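Local atomic coordinates of thermophilic dibenzothiophene desulfurization enzyme C (PDB entry 5XDC), a protein that probably catalyses the FMNH2- and oxygen-dependent oxidation of dibenzothiophene to its 5-oxide and on to the 5,5-dioxide. Residues I49-I59 against Y114-F123. Sequence-based numbering, arbitrary orientation. Where two conformers were deposited one is given.
Sequences IRRSGLLTLLI and YPQAVRERWF
R50 and R121, in the one of R121's two conformers described here, exchange hydrogen bonds reciprocally, each arginine side chain reaching the other's backbone carbonyl. In that conformer R121 NH1 donates to R50 O at 2.8 Å. The N-H...O angle of 132° shows a bent bond, and R50 O lies 32° out of the R121 guanidinium plane. The return bond, R50 NE to R121 O at 3.2 Å, is weak. Both chains run extended from CG to NE, and their CB atoms pass 4.0 Å apart. R121 ends helix 107-119 in a Schellman motif, whose positive phi turns the chain toward F123. There L55 CD2 makes a CH-pi contact, 3.8 Å from the F123 ring centroid and nearly on its normal, while I49 CG2 approaches CE2 obliquely. With CG anti to the backbone N (chi1 -154°), F123 sends its ring toward these two residues, and R50 lays a guanidinium face over its CB. Replacing F123 by alanine would probably open a gap beneath L55 CD2 and deprive R46 of its cation-pi partner. Farther along, I59 CD1 meets V118 CG2 at 4.0 Å, and I59 CG2 meets Y114 CB at 3.9 Å. The contact thus joins the C-terminal ends of helices 43-52 and 107-119, and the residues following each, in the acyl-CoA dehydrogenase-like N-terminal domain. Since R50 also forms salt bridges with D47, D164 and D166, its positive charge is probably well compensated.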
ATOM      1  N   ILE B  49      -4.496 -24.749  30.975  1.00 17.81           N
ATOM      2  CA  ILE B  49      -3.783 -23.538  31.365  1.00 15.05           C
ATOM      3  C   ILE B  49      -3.722 -23.432  32.887  1.00 16.38           C
ATOM      4  O   ILE B  49      -2.695 -23.035  33.459  1.00 16.94           O
ATOM      5  CB  ILE B  49      -4.443 -22.303  30.717  1.00 14.33           C
ATOM      6  CG1 ILE B  49      -4.225 -22.351  29.201  1.00 15.00           C
ATOM      7  CG2 ILE B  49      -3.891 -21.019  31.325  1.00 18.28           C
ATOM      8  CD1 ILE B  49      -4.966 -21.261  28.441  1.00 17.34           C
ATOM      9  N   ARG B  50      -4.817 -23.788  33.565  1.00 17.68           N
ATOM     10  CA  ARG B  50      -4.830 -23.775  35.022  1.00 15.29           C
ATOM     11  C   ARG B  50      -3.749 -24.690  35.591  1.00 15.31           C
ATOM     12  O   ARG B  50      -2.999 -24.291  36.488  1.00 18.33           O
ATOM     13  CB  ARG B  50      -6.206 -24.199  35.536  1.00 14.80           C
ATOM     14  CG  ARG B  50      -7.281 -23.133  35.471  1.00 16.86           C
ATOM     15  CD  ARG B  50      -8.542 -23.594  36.220  1.00 18.29           C
ATOM     16  NE  ARG B  50      -9.559 -22.546  36.277  1.00 16.41           N
ATOM     17  CZ  ARG B  50     -10.547 -22.372  35.386  1.00 14.49           C
ATOM     18  NH1 ARG B  50     -10.672 -23.177  34.340  1.00 16.52           N
ATOM     19  NH2 ARG B  50     -11.406 -21.375  35.532  1.00 17.88           N
ATOM     20  N   ARG B  51      -3.650 -25.916  35.068  1.00 17.89           N
ATOM     21  CA  ARG B  51      -2.675 -26.886  35.576  1.00 18.34           C
ATOM     22  C   ARG B  51      -1.239 -26.462  35.293  1.00 23.93           C
ATOM     23  O   ARG B  51      -0.327 -26.884  36.010  1.00 21.72           O
ATOM     24  CB  ARG B  51      -2.928 -28.267  34.967  1.00 20.36           C
ATOM     25  CG  ARG B  51      -4.233 -28.917  35.389  1.00 29.44           C
ATOM     26  CD  ARG B  51      -4.313 -30.372  34.945  1.00 32.15           C
ATOM     27  NE  ARG B  51      -4.178 -30.560  33.502  1.00 35.09           N
ATOM     28  CZ  ARG B  51      -5.190 -30.541  32.637  1.00 30.00           C
ATOM     29  NH1 ARG B  51      -6.428 -30.310  33.048  1.00 28.93           N
ATOM     30  NH2 ARG B  51      -4.956 -30.745  31.348  1.00 31.83           N
ATOM     31  N   SER B  52      -1.028 -25.614  34.285  1.00 19.48           N
ATOM     32  CA  SER B  52       0.316 -25.251  33.850  1.00 19.09           C
ATOM     33  C   SER B  52       1.016 -24.321  34.825  1.00 16.37           C
ATOM     34  O   SER B  52       2.251 -24.234  34.802  1.00 17.45           O
ATOM     35  CB  SER B  52       0.243 -24.580  32.482  1.00 18.08           C
ATOM     36  OG  SER B  52      -0.153 -23.231  32.627  1.00 17.85           O
ATOM     37  N   GLY B  53       0.263 -23.615  35.674  1.00 18.54           N
ATOM     38  CA  GLY B  53       0.827 -22.607  36.544  1.00 18.25           C
ATOM     39  C   GLY B  53       1.025 -21.237  35.919  1.00 14.11           C
ATOM     40  O   GLY B  53       1.236 -20.266  36.652  1.00 16.45           O
ATOM     41  N   LEU B  54       0.910 -21.100  34.593  1.00 15.22           N
ATOM     42  CA  LEU B  54       1.251 -19.832  33.960  1.00 15.30           C
ATOM     43  C   LEU B  54       0.301 -18.688  34.323  1.00 13.15           C
ATOM     44  O   LEU B  54       0.688 -17.522  34.196  1.00 15.14           O
ATOM     45  CB  LEU B  54       1.307 -19.998  32.438  1.00 16.10           C
ATOM     46  CG  LEU B  54       2.369 -20.962  31.903  1.00 15.66           C
ATOM     47  CD1 LEU B  54       2.364 -20.926  30.373  1.00 19.07           C
ATOM     48  CD2 LEU B  54       3.754 -20.646  32.447  1.00 20.46           C
ATOM     49  N   LEU B  55      -0.916 -18.967  34.799  1.00 14.76           N
ATOM     50  CA  LEU B  55      -1.779 -17.868  35.227  1.00 15.86           C
ATOM     51  C   LEU B  55      -1.164 -17.094  36.387  1.00 13.75           C
ATOM     52  O   LEU B  55      -1.552 -15.946  36.634  1.00 15.27           O
ATOM     53  CB  LEU B  55      -3.170 -18.381  35.612  1.00 15.25           C
ATOM     54  CG  LEU B  55      -3.975 -19.068  34.500  1.00 17.23           C
ATOM     55  CD1 LEU B  55      -5.183 -19.864  35.028  1.00 17.69           C
ATOM     56  CD2 LEU B  55      -4.457 -18.055  33.457  1.00 14.10           C
ATOM     57  N   THR B  56      -0.198 -17.689  37.095  1.00 16.26           N
ATOM     58  CA  THR B  56       0.468 -17.041  38.214  1.00 17.32           C
ATOM     59  C   THR B  56       1.784 -16.379  37.809  1.00 18.83           C
ATOM     60  O   THR B  56       2.587 -16.042  38.680  1.00 17.02           O
ATOM     61  CB  THR B  56       0.729 -18.050  39.341  1.00 15.78           C
ATOM     62  OG1 THR B  56       1.786 -18.936  38.970  1.00 15.54           O
ATOM     63  CG2 THR B  56      -0.512 -18.882  39.647  1.00 17.28           C
ATOM     64  N   LEU B  57       2.013 -16.169  36.503  1.00 16.37           N
ATOM     65  CA  LEU B  57       3.304 -15.658  36.030  1.00 16.41           C
ATOM     66  C   LEU B  57       3.747 -14.400  36.760  1.00 16.69           C
ATOM     67  O   LEU B  57       4.937 -14.240  37.055  1.00 16.90           O
ATOM     68  CB  LEU B  57       3.255 -15.387  34.517  1.00 14.28           C
ATOM     69  CG  LEU B  57       3.632 -16.584  33.640  1.00 17.14           C
ATOM     70  CD1 LEU B  57       3.193 -16.387  32.185  1.00 17.08           C
ATOM     71  CD2 LEU B  57       5.148 -16.816  33.690  1.00 19.37           C
ATOM     72  N   LEU B  58       2.832 -13.470  37.021  1.00 14.66           N
ATOM     73  CA  LEU B  58       3.202 -12.166  37.560  1.00 15.66           C
ATOM     74  C   LEU B  58       3.035 -12.070  39.073  1.00 17.43           C
ATOM     75  O   LEU B  58       3.384 -11.033  39.650  1.00 22.08           O
ATOM     76  CB  LEU B  58       2.392 -11.049  36.890  1.00 16.12           C
ATOM     77  CG  LEU B  58       2.682 -10.804  35.406  1.00 15.85           C
ATOM     78  CD1 LEU B  58       1.683  -9.806  34.837  1.00 16.91           C
ATOM     79  CD2 LEU B  58       4.104 -10.314  35.190  1.00 17.64           C
ATOM     80  N   ILE B  59       2.497 -13.095  39.722  1.00 14.82           N
ATOM     81  CA  ILE B  59       2.418 -13.102  41.181  1.00 15.78           C
ATOM     82  C   ILE B  59       3.817 -13.392  41.712  1.00 14.47           C
ATOM     83  O   ILE B  59       4.503 -14.282  41.208  1.00 17.46           O
ATOM     84  CB  ILE B  59       1.396 -14.141  41.667  1.00 17.11           C
ATOM     85  CG1 ILE B  59      -0.026 -13.733  41.255  1.00 16.34           C
ATOM     86  CG2 ILE B  59       1.449 -14.324  43.198  1.00 15.24           C
ATOM     87  CD1 ILE B  59      -1.051 -14.837  41.467  1.00 17.58           C
ATOM     88  N   TYR B 114      -3.777 -13.160  46.249  1.00 16.15           N
ATOM     89  CA  TYR B 114      -2.829 -13.801  45.347  1.00 18.35           C
ATOM     90  C   TYR B 114      -2.516 -15.229  45.779  1.00 17.03           C
ATOM     91  O   TYR B 114      -2.456 -16.124  44.930  1.00 16.71           O
ATOM     92  CB  TYR B 114      -1.561 -12.956  45.224  1.00 17.72           C
ATOM     93  CG  TYR B 114      -1.755 -11.665  44.456  1.00 18.93           C
ATOM     94  CD1 TYR B 114      -3.007 -11.269  43.996  1.00 20.00           C
ATOM     95  CD2 TYR B 114      -0.680 -10.840  44.183  1.00 18.39           C
ATOM     96  CE1 TYR B 114      -3.170 -10.082  43.302  1.00 16.52           C
ATOM     97  CE2 TYR B 114      -0.838  -9.655  43.492  1.00 17.26           C
ATOM     98  CZ  TYR B 114      -2.092  -9.289  43.044  1.00 16.57           C
ATOM     99  OH  TYR B 114      -2.246  -8.113  42.344  1.00 18.85           O
ATOM    100  N   PRO B 115      -2.326 -15.515  47.070  1.00 17.82           N
ATOM    101  CA  PRO B 115      -2.174 -16.930  47.448  1.00 18.26           C
ATOM    102  C   PRO B 115      -3.401 -17.752  47.101  1.00 15.63           C
ATOM    103  O   PRO B 115      -3.287 -18.927  46.733  1.00 18.79           O
ATOM    104  CB  PRO B 115      -1.933 -16.859  48.966  1.00 19.33           C
ATOM    105  CG  PRO B 115      -1.331 -15.547  49.174  1.00 19.67           C
ATOM    106  CD  PRO B 115      -2.031 -14.619  48.199  1.00 18.43           C
ATOM    107  N   GLN B 116      -4.583 -17.145  47.222  1.00 19.39           N
ATOM    108  CA  GLN B 116      -5.812 -17.824  46.849  1.00 19.34           C
ATOM    109  C   GLN B 116      -5.830 -18.126  45.358  1.00 19.39           C
ATOM    110  O   GLN B 116      -6.179 -19.235  44.941  1.00 19.26           O
ATOM    111  CB  GLN B 116      -7.001 -16.954  47.242  1.00 21.08           C
ATOM    112  CG  GLN B 116      -8.299 -17.690  47.260  1.00 27.17           C
ATOM    113  CD  GLN B 116      -9.456 -16.853  47.777  1.00 20.22           C
ATOM    114  OE1 GLN B 116      -9.327 -15.646  48.014  1.00 21.41           O
ATOM    115  NE2 GLN B 116     -10.605 -17.499  47.947  1.00 23.78           N
ATOM    116  N   ALA B 117      -5.440 -17.144  44.543  1.00 18.84           N
ATOM    117  CA  ALA B 117      -5.394 -17.328  43.095  1.00 17.10           C
ATOM    118  C   ALA B 117      -4.438 -18.444  42.701  1.00 17.31           C
ATOM    119  O   ALA B 117      -4.687 -19.174  41.728  1.00 14.68           O
ATOM    120  CB  ALA B 117      -4.980 -16.021  42.426  1.00 16.54           C
ATOM    121  N   VAL B 118      -3.320 -18.578  43.426  1.00 18.99           N
ATOM    122  CA  VAL B 118      -2.392 -19.679  43.171  1.00 18.37           C
ATOM    123  C   VAL B 118      -3.018 -21.012  43.571  1.00 17.65           C
ATOM    124  O   VAL B 118      -3.014 -21.980  42.799  1.00 18.59           O
ATOM    125  CB  VAL B 118      -1.064 -19.450  43.920  1.00 18.78           C
ATOM    126  CG1 VAL B 118      -0.171 -20.676  43.783  1.00 22.54           C
ATOM    127  CG2 VAL B 118      -0.344 -18.206  43.405  1.00 18.72           C
ATOM    128  N   ARG B 119      -3.548 -21.086  44.795  1.00 19.95           N
ATOM    129  CA  ARG B 119      -4.072 -22.343  45.330  1.00 20.80           C
ATOM    130  C   ARG B 119      -5.268 -22.844  44.531  1.00 21.60           C
ATOM    131  O   ARG B 119      -5.380 -24.044  44.248  1.00 22.29           O
ATOM    132  CB  ARG B 119      -4.446 -22.133  46.800  1.00 20.16           C
ATOM    133  CG  ARG B 119      -5.240 -23.246  47.452  1.00 38.70           C
ATOM    134  CD  ARG B 119      -5.578 -22.906  48.917  1.00 47.83           C
ATOM    135  NE  ARG B 119      -4.919 -21.682  49.403  1.00 44.06           N
ATOM    136  CZ  ARG B 119      -5.538 -20.534  49.697  1.00 30.32           C
ATOM    137  NH1 ARG B 119      -4.837 -19.491  50.131  1.00 35.53           N
ATOM    138  NH2 ARG B 119      -6.853 -20.414  49.567  1.00 46.78           N
ATOM    139  N   GLU B 120      -6.167 -21.939  44.162  1.00 20.26           N
ATOM    140  CA  GLU B 120      -7.398 -22.288  43.475  1.00 19.28           C
ATOM    141  C   GLU B 120      -7.274 -22.197  41.958  1.00 20.29           C
ATOM    142  O   GLU B 120      -8.263 -22.433  41.260  1.00 19.83           O
ATOM    143  CB  GLU B 120      -8.531 -21.381  43.971  1.00 20.18           C
ATOM    144  CG  GLU B 120      -8.767 -21.479  45.497  1.00 21.12           C
ATOM    145  CD  GLU B 120      -9.957 -20.669  45.981  1.00 27.17           C
ATOM    146  OE1 GLU B 120     -10.695 -20.096  45.152  1.00 26.05           O
ATOM    147  OE2 GLU B 120     -10.164 -20.606  47.214  1.00 27.55           O
ATOM    148  N   ARG B 121      -6.092 -21.857  41.446  1.00 20.55           N
ATOM    149  CA  ARG B 121      -5.821 -21.824  40.007  0.53 17.53           C
ATOM    150  C   ARG B 121      -6.801 -20.900  39.281  1.00 16.02           C
ATOM    151  O   ARG B 121      -7.456 -21.283  38.308  1.00 19.11           O
ATOM    152  CB  ARG B 121      -5.833 -23.240  39.429  0.53 20.13           C
ATOM    153  CG  ARG B 121      -4.794 -24.137  40.116  0.53 17.99           C
ATOM    154  CD  ARG B 121      -4.404 -25.352  39.303  0.53 18.22           C
ATOM    155  NE  ARG B 121      -3.268 -26.056  39.900  0.53 31.88           N
ATOM    156  CZ  ARG B 121      -1.982 -25.780  39.668  0.53 42.63           C
ATOM    157  NH1 ARG B 121      -1.615 -24.799  38.834  0.53 15.10           N
ATOM    158  NH2 ARG B 121      -1.046 -26.498  40.282  0.53 29.09           N
ATOM    159  N   TRP B 122      -6.877 -19.661  39.756  1.00 15.96           N
ATOM    160  CA  TRP B 122      -7.824 -18.687  39.219  1.00 12.92           C
ATOM    161  C   TRP B 122      -7.492 -18.290  37.787  1.00 17.31           C
ATOM    162  O   TRP B 122      -6.351 -17.957  37.465  1.00 16.47           O
ATOM    163  CB  TRP B 122      -7.848 -17.434  40.075  1.00 16.23           C
ATOM    164  CG  TRP B 122      -8.615 -17.564  41.345  1.00 15.12           C
ATOM    165  CD1 TRP B 122      -9.240 -18.685  41.833  1.00 19.89           C
ATOM    166  CD2 TRP B 122      -8.845 -16.528  42.295  1.00 14.00           C
ATOM    167  NE1 TRP B 122      -9.842 -18.396  43.034  1.00 17.46           N
ATOM    168  CE2 TRP B 122      -9.613 -17.081  43.340  1.00 18.21           C
ATOM    169  CE3 TRP B 122      -8.467 -15.182  42.371  1.00 15.49           C
ATOM    170  CZ2 TRP B 122     -10.024 -16.326  44.439  1.00 17.87           C
ATOM    171  CZ3 TRP B 122      -8.872 -14.436  43.468  1.00 18.59           C
ATOM    172  CH2 TRP B 122      -9.633 -15.013  44.488  1.00 18.70           C
ATOM    173  N   PHE B 123      -8.520 -18.298  36.950  1.00 18.06           N
ATOM    174  CA  PHE B 123      -8.505 -17.774  35.589  1.00 14.02           C
ATOM    175  C   PHE B 123      -9.487 -16.605  35.625  1.00 15.84           C
ATOM    176  O   PHE B 123     -10.680 -16.811  35.865  1.00 16.92           O
ATOM    177  CB  PHE B 123      -8.923 -18.876  34.614  1.00 14.74           C
ATOM    178  CG  PHE B 123      -8.389 -18.733  33.208  1.00 12.82           C
ATOM    179  CD1 PHE B 123      -8.310 -17.508  32.587  1.00 13.55           C
ATOM    180  CD2 PHE B 123      -7.998 -19.861  32.504  1.00 16.03           C
ATOM    181  CE1 PHE B 123      -7.840 -17.413  31.277  1.00 14.31           C
ATOM    182  CE2 PHE B 123      -7.535 -19.765  31.207  1.00 16.58           C
ATOM    183  CZ  PHE B 123      -7.450 -18.533  30.609  1.00 15.01           C
TER